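Putative endo-1,4-beta-xylanase (Bacteroides thetaiotaomicron VPI-5482, PDB 5MSX) is a family 43 glycoside hydrolase that probably cleaves arabinofuranosyl linkages of plant pectin for a gut bacterium. Local coordinates at residues Y212-I217 / D244-T249; G261-P266 / Y272-L277; N291-N296 / R302-T307. All blocks are in the same frame, centred on the assembly; numbering follows the deposited sequence.

In the fold
All three contacts lie on the same side of the chain's centre, in the catalytic domain, whose family 43 fold is a five-bladed beta-propeller. Contact 1 reaches over the third strand of a four-stranded sheet, from its second to its last; contact 2 is the hairpin that opens the following sheet, and contact 3 packs the chain against that sheet's last strand. The centres of neighbouring contacts are 10 to 13 Å apart. Leu214 touches Val263, Ile246 O probably hydrogen-bonds to Val304 N, and Phe274 N probably to Asn291 O. Contact 2 comes close to the catalytic centre: Gly261 lies about 6 Å from the side chain of Asp36, the predicted proton acceptor, and about 6 Å from a bound calcium ion.

Contact 1: Y212-I217 / D244-T249; sequences YYLYTI and DIISTT. With EDO (1,2-ethanediol), chain B.
Leu214 and Ile246 meet across a four-stranded antiparallel sheet, a blade of the five-bladed beta-propeller known for family 43. They sit on strand 210-217 and the weakly bonded strand 245-247, which are not neighbours: strand 224-230 runs between them. The CA atoms of Leu214 and Ile246 are therefore 8.8 Å apart, and no direct hydrogen bond joins the two segments.

In the apolar part, the Ile246 CD1 methyl meets the branched end of Leu214, 3.5 Å from Leu214 CD2 and with Leu214 CG just behind. The two side chains cross at about a right angle. Ile246 gets there by placing CG1 between its backbone N and carbonyl carbon (chi1 63°) and then stretching out to CD1 (chi2 -173°). On the intervening strand, Tyr227 packs on Ile246, while Tyr225 is faced by Ile246 and Ser247 together, a classic beta bulge in the last strand.

The polar part runs through water. Tyr215 OH and Asp244 OD2 are 4.3 Å apart, too far for a direct bond, and one water fills the step. It accepts from Tyr215 OH at 2.7 Å and donates to Asp244 OD2 at 2.6 Å. The other carboxylate oxygen, OD1, is held by a salt bridge to Arg195, so both ends of the carboxylate have a partner. The Tyr215 side chain is about 8 Å from that of Glu200, the predicted proton donor.

A 1,2-ethanediol, probably from the crystallisation liquor, lies beside Asp244: its O2 accepts from Ile245 N at 2.9 Å, with an N-H...O angle of 161°.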
# COMPACT_ATOMS: atom_id res chain seq x y z
N TYR C 212 17.91 -1.23 -17.77
CA TYR C 212 19.29 -0.76 -17.72
C TYR C 212 19.81 -0.81 -16.30
O TYR C 212 19.23 -0.19 -15.41
CB TYR C 212 19.38 0.68 -18.24
CG TYR C 212 19.06 0.81 -19.70
CD1 TYR C 212 17.74 1.03 -20.14
CD2 TYR C 212 20.05 0.69 -20.65
CE1 TYR C 212 17.44 1.14 -21.49
CE2 TYR C 212 19.75 0.77 -22.01
CZ TYR C 212 18.45 1.02 -22.42
OH TYR C 212 18.15 1.10 -23.78
N TYR C 213 20.88 -1.57 -16.08
CA TYR C 213 21.56 -1.64 -14.80
C TYR C 213 22.96 -1.04 -14.94
O TYR C 213 23.84 -1.63 -15.55
CB TYR C 213 21.66 -3.10 -14.30
CG TYR C 213 22.38 -3.18 -13.01
CD1 TYR C 213 21.78 -2.72 -11.87
CD2 TYR C 213 23.69 -3.66 -12.92
CE1 TYR C 213 22.45 -2.69 -10.67
CE2 TYR C 213 24.37 -3.66 -11.72
CZ TYR C 213 23.76 -3.16 -10.60
OH TYR C 213 24.37 -3.15 -9.37
N LEU C 214 23.15 0.12 -14.34
CA LEU C 214 24.42 0.84 -14.33
C LEU C 214 25.03 0.67 -12.96
O LEU C 214 24.32 0.80 -11.95
CB LEU C 214 24.20 2.36 -14.58
CG LEU C 214 23.82 2.86 -15.98
CD1 LEU C 214 22.57 2.22 -16.53
CD2 LEU C 214 23.66 4.37 -15.93
N TYR C 215 26.34 0.44 -12.92
CA TYR C 215 27.04 0.15 -11.68
C TYR C 215 28.43 0.82 -11.72
O TYR C 215 29.05 0.93 -12.78
CB TYR C 215 27.12 -1.37 -11.51
CG TYR C 215 27.89 -2.11 -12.60
CD1 TYR C 215 27.29 -2.44 -13.80
CD2 TYR C 215 29.22 -2.47 -12.41
CE1 TYR C 215 28.00 -3.08 -14.80
CE2 TYR C 215 29.94 -3.13 -13.41
CZ TYR C 215 29.34 -3.43 -14.59
OH TYR C 215 30.07 -4.06 -15.57
N THR C 216 28.91 1.30 -10.58
CA THR C 216 30.26 1.89 -10.52
C THR C 216 31.33 0.84 -10.44
O THR C 216 31.09 -0.30 -9.99
CB THR C 216 30.48 2.87 -9.33
OG1 THR C 216 30.58 2.17 -8.06
CG2 THR C 216 29.42 3.92 -9.31
N ILE C 217 32.49 1.23 -10.96
CA ILE C 217 33.76 0.53 -10.85
C ILE C 217 34.82 1.55 -10.37
O ILE C 217 34.74 2.72 -10.74
CB ILE C 217 34.09 -0.05 -12.24
CG1 ILE C 217 33.19 -1.26 -12.55
CG2 ILE C 217 35.55 -0.43 -12.39
CD1 ILE C 217 33.06 -2.25 -11.41
N ASP C 244 30.63 -0.76 -23.03
CA ASP C 244 29.93 -0.80 -21.73
C ASP C 244 30.38 0.27 -20.68
O ASP C 244 29.73 0.41 -19.65
CB ASP C 244 29.98 -2.23 -21.12
CG ASP C 244 31.39 -2.63 -20.61
OD1 ASP C 244 32.40 -2.15 -21.19
OD2 ASP C 244 31.48 -3.39 -19.62
N ILE C 245 31.45 1.02 -20.95
CA ILE C 245 31.89 2.08 -20.05
C ILE C 245 31.23 3.38 -20.48
O ILE C 245 31.51 3.91 -21.54
CB ILE C 245 33.41 2.27 -20.03
CG1 ILE C 245 34.11 0.99 -19.53
CG2 ILE C 245 33.79 3.44 -19.16
CD1 ILE C 245 34.13 0.78 -18.04
N ILE C 246 30.35 3.91 -19.64
CA ILE C 246 29.60 5.08 -20.03
C ILE C 246 30.08 6.39 -19.40
O ILE C 246 29.74 7.42 -19.91
CB ILE C 246 28.09 4.90 -19.91
CG1 ILE C 246 27.66 4.63 -18.48
CG2 ILE C 246 27.63 3.76 -20.83
CD1 ILE C 246 26.20 4.27 -18.37
N SER C 247 30.85 6.34 -18.31
CA SER C 247 31.49 7.54 -17.76
C SER C 247 32.85 7.17 -17.27
O SER C 247 33.03 6.10 -16.69
CB SER C 247 30.67 8.20 -16.65
OG SER C 247 30.69 7.47 -15.45
N THR C 248 33.82 8.03 -17.54
CA THR C 248 35.21 7.80 -17.16
C THR C 248 35.96 9.14 -17.19
O THR C 248 35.50 10.08 -17.82
CB THR C 248 35.89 6.77 -18.10
OG1 THR C 248 37.15 6.40 -17.55
CG2 THR C 248 36.12 7.33 -19.54
N THR C 249 37.09 9.22 -16.50
CA THR C 249 37.94 10.42 -16.51
C THR C 249 38.18 10.93 -17.94
O THR C 249 38.46 10.13 -18.85
CB THR C 249 39.27 10.18 -15.76
OG1 THR C 249 38.99 10.07 -14.36
CG2 THR C 249 40.31 11.34 -16.02
C1 EDO B . 35.57 -0.06 -23.69
O1 EDO B . 35.22 0.08 -25.06
C2 EDO B . 34.29 -0.19 -22.90
O2 EDO B . 33.40 0.92 -23.13
O HOH W 1 29.35 -3.88 -18.21

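Contact 2: G261-P266 / Y272-L277; sequences GCVFHP and YYFAYL. With EDO (1,2-ethanediol), chain V; EDO (1,2-ethanediol), chain D.
His265 sets its CB squarely over the Tyr272 ring, a CH-pi contact in which CB lies 3.9 Å from the ring centroid and only 3° off the ring normal. With CG lodged between the backbone N and the carbonyl carbon (chi1 69°), the imidazole runs alongside the tyrosine, pointing the same way, and His265 CD2 comes to 3.6 Å from Tyr272 OH. Val263 CG1 meets the same tyrosine at its edge, in the ring plane, 3.8 Å from Tyr272 CD2.

These residues belong to a beta hairpin, strands 261-264 and 272-278, the first two strands of a propeller blade. Cys262 with Ala275 and Phe264 with Tyr273 are antiparallel hydrogen-bonded pairs; Val263 with Phe274 is the non-hydrogen-bonded pair between them. Of the four backbone bonds, Tyr273 N to Phe264 O is the shortest at 2.8 Å.

On the sheet face that carries Cys262, Phe264, Tyr273 and Ala275, Ile39 of strand 37-42 packs against the hairpin. Here Tyr273 CB lies over one face of the Phe264 ring, toward its rim, 3.6 Å from Phe264 CZ. The two rings are nearly parallel, planes at 24°, but slid so far that they barely overlap. Two 1,2-ethanediols, probably from the crystallisation liquor, accept bonds here, one from Tyr273 OH at 2.6 Å, the other from His265 N. Pro266 CD closes on the Tyr273 edge, 3.8 Å from Tyr273 CE2.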
# COMPACT_ATOMS: atom_id res chain seq x y z
N GLY C 261 26.07 8.77 -9.08
CA GLY C 261 25.00 9.73 -9.29
C GLY C 261 23.69 9.07 -9.64
O GLY C 261 23.29 8.12 -8.98
N CYS C 262 22.99 9.59 -10.65
CA CYS C 262 21.69 9.02 -11.03
C CYS C 262 21.43 9.29 -12.50
O CYS C 262 22.21 10.00 -13.16
CB CYS C 262 20.57 9.60 -10.19
SG CYS C 262 20.34 11.37 -10.51
N VAL C 263 20.35 8.69 -12.98
CA VAL C 263 19.71 9.00 -14.26
C VAL C 263 18.29 9.48 -14.01
O VAL C 263 17.57 8.97 -13.16
CB VAL C 263 19.74 7.78 -15.25
CG1 VAL C 263 18.89 8.02 -16.50
CG2 VAL C 263 21.19 7.51 -15.66
N PHE C 264 17.88 10.49 -14.77
CA PHE C 264 16.53 10.99 -14.71
C PHE C 264 16.08 11.56 -16.07
O PHE C 264 16.90 11.90 -16.92
CB PHE C 264 16.36 12.03 -13.58
CG PHE C 264 16.99 13.35 -13.89
CD1 PHE C 264 18.33 13.55 -13.64
CD2 PHE C 264 16.24 14.37 -14.47
CE1 PHE C 264 18.93 14.78 -13.95
CE2 PHE C 264 16.82 15.60 -14.80
CZ PHE C 264 18.16 15.80 -14.54
N HIS C 265 14.76 11.67 -16.23
CA HIS C 265 14.16 12.35 -17.34
C HIS C 265 12.99 13.17 -16.80
O HIS C 265 12.23 12.66 -16.00
CB HIS C 265 13.72 11.36 -18.44
CG HIS C 265 12.58 10.47 -18.07
ND1 HIS C 265 11.27 10.77 -18.38
CD2 HIS C 265 12.56 9.24 -17.51
CE1 HIS C 265 10.48 9.79 -17.98
NE2 HIS C 265 11.24 8.84 -17.46
N PRO C 266 12.86 14.44 -17.22
CA PRO C 266 11.67 15.21 -16.86
C PRO C 266 10.39 14.50 -17.32
O PRO C 266 10.36 13.95 -18.41
CB PRO C 266 11.85 16.53 -17.63
CG PRO C 266 13.32 16.65 -17.82
CD PRO C 266 13.85 15.25 -17.95
N TYR C 272 16.81 12.20 -21.50
CA TYR C 272 17.46 11.63 -20.32
C TYR C 272 18.73 12.43 -19.99
O TYR C 272 19.37 12.99 -20.89
CB TYR C 272 17.78 10.15 -20.55
CG TYR C 272 16.59 9.25 -20.43
CD1 TYR C 272 15.57 9.27 -21.38
CD2 TYR C 272 16.44 8.41 -19.33
CE1 TYR C 272 14.46 8.45 -21.27
CE2 TYR C 272 15.33 7.59 -19.21
CZ TYR C 272 14.35 7.62 -20.17
OH TYR C 272 13.25 6.82 -20.05
N TYR C 273 19.05 12.47 -18.70
CA TYR C 273 20.22 13.15 -18.14
C TYR C 273 20.93 12.22 -17.16
O TYR C 273 20.30 11.38 -16.52
CB TYR C 273 19.80 14.45 -17.41
CG TYR C 273 19.15 15.41 -18.36
CD1 TYR C 273 19.91 16.30 -19.13
CD2 TYR C 273 17.78 15.38 -18.57
CE1 TYR C 273 19.31 17.16 -20.05
CE2 TYR C 273 17.16 16.23 -19.46
CZ TYR C 273 17.92 17.11 -20.20
OH TYR C 273 17.27 17.91 -21.10
N PHE C 274 22.23 12.42 -17.06
CA PHE C 274 23.14 11.67 -16.19
C PHE C 274 23.76 12.68 -15.21
O PHE C 274 24.37 13.66 -15.64
CB PHE C 274 24.22 11.00 -17.05
CG PHE C 274 25.30 10.31 -16.27
CD1 PHE C 274 25.02 9.15 -15.51
CD2 PHE C 274 26.61 10.79 -16.30
CE1 PHE C 274 26.02 8.49 -14.82
CE2 PHE C 274 27.62 10.13 -15.60
CZ PHE C 274 27.34 8.99 -14.86
N ALA C 275 23.57 12.46 -13.92
CA ALA C 275 24.20 13.28 -12.88
C ALA C 275 25.28 12.46 -12.27
O ALA C 275 25.09 11.26 -12.07
CB ALA C 275 23.20 13.63 -11.83
N TYR C 276 26.40 13.10 -11.94
CA TYR C 276 27.54 12.38 -11.37
C TYR C 276 28.35 13.25 -10.41
O TYR C 276 28.41 14.46 -10.55
CB TYR C 276 28.44 11.85 -12.48
CG TYR C 276 28.98 12.93 -13.39
CD1 TYR C 276 28.21 13.45 -14.43
CD2 TYR C 276 30.26 13.46 -13.21
CE1 TYR C 276 28.71 14.45 -15.26
CE2 TYR C 276 30.75 14.47 -14.03
CZ TYR C 276 29.97 14.95 -15.06
OH TYR C 276 30.45 15.95 -15.90
N LEU C 277 28.97 12.61 -9.44
CA LEU C 277 29.95 13.30 -8.62
C LEU C 277 31.26 13.38 -9.39
O LEU C 277 31.48 12.59 -10.33
CB LEU C 277 30.11 12.60 -7.26
CG LEU C 277 30.85 11.26 -7.25
CD1 LEU C 277 32.37 11.41 -7.33
CD2 LEU C 277 30.47 10.46 -5.99
C1 EDO V . 12.88 10.08 -12.63
O1 EDO V . 13.30 10.15 -14.01
C2 EDO V . 11.86 11.16 -12.31
O2 EDO V . 12.18 12.39 -12.96
C1 EDO D . 12.97 19.91 -21.24
O1 EDO D . 12.76 19.11 -20.06
C2 EDO D . 14.33 19.57 -21.84
O2 EDO D . 14.68 18.21 -21.52

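Contact 3: N291-N296 / R302-T307; sequences NQLKFN and RPVELT. With EDO (1,2-ethanediol), chain E.
Asn291, buried, holds Thr307 by two bonds, one of them weak. Its OD1 accepts from Thr307 OG1 at 3.1 Å, the donor lying in the carbonyl plane on a lone pair, while its ND2 gives the weak bond to Thr307 O at 3.3 Å; the pair is consistent with the modelled amide orientation. Asp309 N donates to the threonine hydroxyl, which passes its own proton to OD1. Next along, the packing turns apolar: Leu293 CD1 meets Val304 CG2 at 3.8 Å, the side chains crossing at about a right angle, and Val304 CG1 rests against Asn291 CB.

Strand 287-293 is an outermost strand of its propeller sheet, and the chain doubles back beside it without forming a regular strand; the end-to-end directions of 291-296 and 302-307 are 162° apart. Direct backbone bonding comes down to one link, Arg302 N to Lys294 O at 2.8 Å. Between that link and the Asn291 end, a 1,2-ethanediol, probably from the crystallisation liquor, bridges the backbones instead: its O2 donates to Gln292 O at 2.6 Å and its O1 to Arg302 O at 2.7 Å, while Glu305 N and Lys294 N donate to it.

At the exposed end Arg302 is still well bonded, though a crystal neighbour touches it and Asn296 and may influence their pose. Its bend at chi3 (51°) brings NH1 to Asn296 OD1 at 3.0 Å, the amide and guanidinium planes 73° apart. The looseness lies in Glu305, which turns away into a salt bridge with Arg253, and in Lys294, which runs out extended.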
# COMPACT_ATOMS: atom_id res chain seq x y z
N ASN C 291 24.97 16.09 -17.34
CA ASN C 291 25.05 16.13 -18.81
C ASN C 291 23.95 15.29 -19.40
O ASN C 291 23.37 14.43 -18.72
CB ASN C 291 26.38 15.56 -19.31
CG ASN C 291 27.52 16.50 -19.10
OD1 ASN C 291 27.56 17.61 -19.68
ND2 ASN C 291 28.43 16.11 -18.24
N GLN C 292 23.73 15.49 -20.69
CA GLN C 292 22.77 14.65 -21.44
C GLN C 292 23.21 13.19 -21.55
O GLN C 292 24.40 12.90 -21.63
CB GLN C 292 22.60 15.18 -22.87
CG GLN C 292 21.97 16.55 -22.94
CD GLN C 292 21.99 17.10 -24.37
OE1 GLN C 292 23.03 17.17 -25.01
NE2 GLN C 292 20.84 17.47 -24.85
N LEU C 293 22.22 12.30 -21.55
CA LEU C 293 22.41 10.88 -21.76
C LEU C 293 21.60 10.52 -23.02
O LEU C 293 20.40 10.80 -23.11
CB LEU C 293 21.94 10.08 -20.55
CG LEU C 293 22.17 8.56 -20.71
CD1 LEU C 293 23.42 8.15 -19.98
CD2 LEU C 293 21.01 7.77 -20.21
N LYS C 294 22.28 9.89 -23.97
CA LYS C 294 21.70 9.55 -25.27
C LYS C 294 21.86 8.06 -25.54
O LYS C 294 22.73 7.37 -24.97
CB LYS C 294 22.35 10.35 -26.40
CG LYS C 294 22.07 11.84 -26.29
CD LYS C 294 22.58 12.60 -27.51
CE LYS C 294 22.43 14.09 -27.32
NZ LYS C 294 22.41 14.78 -28.64
N PHE C 295 20.99 7.58 -26.42
CA PHE C 295 20.92 6.18 -26.79
C PHE C 295 21.08 6.06 -28.31
O PHE C 295 20.65 6.93 -29.07
CB PHE C 295 19.57 5.57 -26.37
CG PHE C 295 19.28 5.68 -24.90
CD1 PHE C 295 18.71 6.82 -24.37
CD2 PHE C 295 19.56 4.62 -24.04
CE1 PHE C 295 18.46 6.94 -23.01
CE2 PHE C 295 19.30 4.71 -22.68
CZ PHE C 295 18.76 5.88 -22.16
N ASN C 296 21.68 4.95 -28.73
CA ASN C 296 21.67 4.54 -30.12
C ASN C 296 20.36 3.83 -30.39
O ASN C 296 19.60 3.49 -29.45
CB ASN C 296 22.81 3.62 -30.40
CG ASN C 296 24.14 4.25 -30.13
OD1 ASN C 296 24.46 5.31 -30.68
ND2 ASN C 296 24.97 3.59 -29.32
N ARG C 302 24.97 5.69 -25.27
CA ARG C 302 26.17 6.33 -25.82
C ARG C 302 27.03 6.82 -24.66
O ARG C 302 26.51 7.48 -23.75
CB ARG C 302 25.81 7.49 -26.73
CG ARG C 302 24.96 7.07 -27.95
CD ARG C 302 24.72 8.21 -28.96
NE ARG C 302 25.98 8.88 -29.33
CZ ARG C 302 26.95 8.34 -30.04
NH1 ARG C 302 26.84 7.11 -30.56
NH2 ARG C 302 28.05 9.05 -30.26
N PRO C 303 28.35 6.50 -24.66
CA PRO C 303 29.20 7.01 -23.56
C PRO C 303 29.01 8.51 -23.39
O PRO C 303 28.93 9.25 -24.38
CB PRO C 303 30.62 6.65 -24.02
CG PRO C 303 30.43 5.42 -24.84
CD PRO C 303 29.09 5.58 -25.54
N VAL C 304 28.88 8.96 -22.14
CA VAL C 304 28.48 10.33 -21.86
C VAL C 304 29.60 11.31 -22.17
O VAL C 304 30.72 11.08 -21.81
CB VAL C 304 28.06 10.51 -20.38
CG1 VAL C 304 27.69 11.97 -20.11
CG2 VAL C 304 26.88 9.60 -20.07
N GLU C 305 29.26 12.41 -22.85
CA GLU C 305 30.21 13.47 -23.16
C GLU C 305 30.21 14.40 -21.94
O GLU C 305 29.26 15.15 -21.74
CB GLU C 305 29.79 14.22 -24.43
CG GLU C 305 30.05 13.43 -25.72
CD GLU C 305 31.54 13.38 -26.09
OE1 GLU C 305 32.33 14.22 -25.60
OE2 GLU C 305 31.94 12.49 -26.87
N LEU C 306 31.25 14.31 -21.11
CA LEU C 306 31.25 15.03 -19.85
C LEU C 306 31.75 16.47 -20.03
O LEU C 306 32.72 16.72 -20.73
CB LEU C 306 32.13 14.30 -18.82
CG LEU C 306 31.77 12.84 -18.58
CD1 LEU C 306 32.90 12.14 -17.83
CD2 LEU C 306 30.45 12.68 -17.84
N THR C 307 31.05 17.41 -19.41
CA THR C 307 31.48 18.79 -19.30
C THR C 307 31.15 19.23 -17.88
O THR C 307 30.31 18.63 -17.21
CB THR C 307 30.75 19.74 -20.28
OG1 THR C 307 29.44 20.04 -19.79
CG2 THR C 307 30.63 19.13 -21.73
C1 EDO E . 25.39 10.80 -24.73
O1 EDO E . 25.39 9.88 -23.61
C2 EDO E . 26.39 11.95 -24.71
O2 EDO E . 26.25 12.79 -23.52